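Local coordinates for Rx protein (PDB 4M70), which probably acts as an intracellular NB-LRR immune receptor against potato virus X, of which this chain is the N-terminal coiled-coil domain, at residues A[94-97]-A[98-102]. Sequence-based numbering, arbitrary orientation.
Sequences WEIF and FVLEQ
W94 and F98 both carry CG anti to the backbone N (chi1 -174° and -179°), and since they stand one helical turn apart on helix 86-119, their flat groups run out side by side in the same direction. The two planes are almost parallel, 10° apart, but slid along each other: the six-membered ring of W94 and the F98 ring have centroids 5.0 Å apart and barely overlap. What lies over the indole face is instead CB of F98, a CH-pi contact 4.0 Å from the centroid of the W94 six-membered ring, while W94 CH2 reaches F98 CD2 at 3.6 Å. A broad indole suits this partly exposed place, offering a face to F98 CB and a rim atom to the F98 ring. On the indole's rim, OE1 of E95 lies in the ring plane; the bent chain of this glutamate brings its carboxylate there.

Beneath the side chains, the carbonyls of W94, E95, I96 and F97 each accept a regular alpha-helical bond from the amide four residues on, as in F98 N to W94 O at 2.9 Å. A second side-chain pair, I96 and L100, also points one way, with CG2 of I96 3.9 Å from CD1 of L100. Branched aliphatic groups fit this buried side. V99 holds CG1 between its backbone N and carbonyl carbon, pressing it to 3.1 Å from I96 O, and its apolar surface suits M72 of helix 56-81.

In this coiled-coil domain, W94 meets an apolar side chain of another protein, and V99 and Q102 meet aromatic ones. Within the chain, helix 86-119, the last, packs against three others: I96 meets S20 and L100 meets I17 of helix 4-24, E95 and I96 touch E76 of helix 56-81, and F97, L100 and E101 rest on F31 of helix 29-42.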
loop_
_atom_site.group_PDB
_atom_site.type_symbol
_atom_site.label_atom_id
_atom_site.label_comp_id
_atom_site.label_asym_id
_atom_site.label_seq_id
_atom_site.Cartn_x
_atom_site.Cartn_y
_atom_site.Cartn_z
ATOM N N TRP A 94 -8.360 2.000 9.722
ATOM C CA TRP A 94 -9.031 1.513 8.528
ATOM C C TRP A 94 -8.441 2.179 7.304
ATOM O O TRP A 94 -8.226 1.538 6.267
ATOM C CB TRP A 94 -10.530 1.815 8.608
ATOM C CG TRP A 94 -11.353 1.222 7.492
ATOM C CD1 TRP A 94 -12.101 0.079 7.541
ATOM C CD2 TRP A 94 -11.500 1.742 6.160
ATOM N NE1 TRP A 94 -12.709 -0.136 6.325
ATOM C CE2 TRP A 94 -12.357 0.868 5.465
ATOM C CE3 TRP A 94 -10.993 2.862 5.494
ATOM C CZ2 TRP A 94 -12.714 1.082 4.132
ATOM C CZ3 TRP A 94 -11.350 3.069 4.171
ATOM C CH2 TRP A 94 -12.200 2.183 3.506
ATOM N N GLU A 95 -8.192 3.477 7.423
ATOM C CA GLU A 95 -7.635 4.225 6.313
ATOM C C GLU A 95 -6.241 3.697 5.951
ATOM O O GLU A 95 -5.904 3.550 4.765
ATOM C CB GLU A 95 -7.592 5.715 6.637
ATOM C CG GLU A 95 -7.371 6.562 5.411
ATOM C CD GLU A 95 -8.554 6.489 4.464
ATOM O OE1 GLU A 95 -9.692 6.320 4.953
ATOM O OE2 GLU A 95 -8.349 6.595 3.236
ATOM N N ILE A 96 -5.438 3.403 6.974
ATOM C CA ILE A 96 -4.119 2.801 6.746
ATOM C C ILE A 96 -4.204 1.459 6.009
ATOM O O ILE A 96 -3.488 1.230 5.021
ATOM C CB ILE A 96 -3.331 2.612 8.063
ATOM C CG1 ILE A 96 -2.990 3.970 8.684
ATOM C CG2 ILE A 96 -2.036 1.843 7.825
ATOM C CD1 ILE A 96 -2.359 3.857 10.050
ATOM N N PHE A 97 -5.080 0.581 6.496
ATOM C CA PHE A 97 -5.253 -0.744 5.893
ATOM C C PHE A 97 -5.666 -0.633 4.430
ATOM O O PHE A 97 -5.087 -1.278 3.548
ATOM C CB PHE A 97 -6.306 -1.561 6.632
ATOM C CG PHE A 97 -5.895 -1.976 8.005
ATOM C CD1 PHE A 97 -4.855 -2.870 8.202
ATOM C CD2 PHE A 97 -6.613 -1.533 9.104
ATOM C CE1 PHE A 97 -4.492 -3.257 9.484
ATOM C CE2 PHE A 97 -6.266 -1.920 10.384
ATOM C CZ PHE A 97 -5.204 -2.784 10.576
ATOM N N PHE A 98 -6.665 0.208 4.186
ATOM C CA PHE A 98 -7.227 0.383 2.856
ATOM C C PHE A 98 -6.197 0.919 1.874
ATOM O O PHE A 98 -6.063 0.406 0.749
ATOM C CB PHE A 98 -8.440 1.309 2.917
ATOM C CG PHE A 98 -9.104 1.537 1.591
ATOM C CD1 PHE A 98 -8.804 2.660 0.836
ATOM C CD2 PHE A 98 -10.024 0.626 1.093
ATOM C CE1 PHE A 98 -9.412 2.875 -0.389
ATOM C CE2 PHE A 98 -10.641 0.838 -0.126
ATOM C CZ PHE A 98 -10.330 1.959 -0.871
ATOM N N VAL A 99 -5.467 1.951 2.295
ATOM C CA VAL A 99 -4.463 2.525 1.411
ATOM C C VAL A 99 -3.344 1.523 1.125
ATOM O O VAL A 99 -2.889 1.410 -0.019
ATOM C CB VAL A 99 -3.902 3.880 1.932
ATOM C CG1 VAL A 99 -3.066 3.691 3.183
ATOM C CG2 VAL A 99 -3.088 4.565 0.855
ATOM N N LEU A 100 -2.937 0.762 2.139
ATOM C CA LEU A 100 -1.872 -0.210 1.922
ATOM C C LEU A 100 -2.278 -1.348 0.991
ATOM O O LEU A 100 -1.478 -1.791 0.167
ATOM C CB LEU A 100 -1.347 -0.753 3.251
ATOM C CG LEU A 100 -0.424 0.218 3.984
ATOM C CD1 LEU A 100 0.020 -0.339 5.328
ATOM C CD2 LEU A 100 0.768 0.525 3.094
ATOM N N GLU A 101 -3.516 -1.818 1.111
ATOM C CA GLU A 101 -4.015 -2.828 0.176
ATOM C C GLU A 101 -4.138 -2.283 -1.261
ATOM O O GLU A 101 -3.778 -2.980 -2.219
ATOM C CB GLU A 101 -5.319 -3.447 0.677
ATOM C CG GLU A 101 -5.808 -4.604 -0.186
ATOM C CD GLU A 101 -4.900 -5.816 -0.207
ATOM O OE1 GLU A 101 -4.045 -5.965 0.690
ATOM O OE2 GLU A 101 -5.032 -6.611 -1.162
ATOM N N GLN A 102 -4.665 -1.065 -1.417
ATOM C CA GLN A 102 -4.745 -0.457 -2.753
ATOM C C GLN A 102 -3.355 -0.354 -3.390
ATOM O O GLN A 102 -3.137 -0.720 -4.563
ATOM C CB GLN A 102 -5.384 0.932 -2.689
ATOM C CG GLN A 102 -6.848 0.960 -2.290
ATOM C CD GLN A 102 -7.787 0.893 -3.481
ATOM O OE1 GLN A 102 -8.222 -0.185 -3.888
ATOM N NE2 GLN A 102 -8.095 2.051 -4.053
#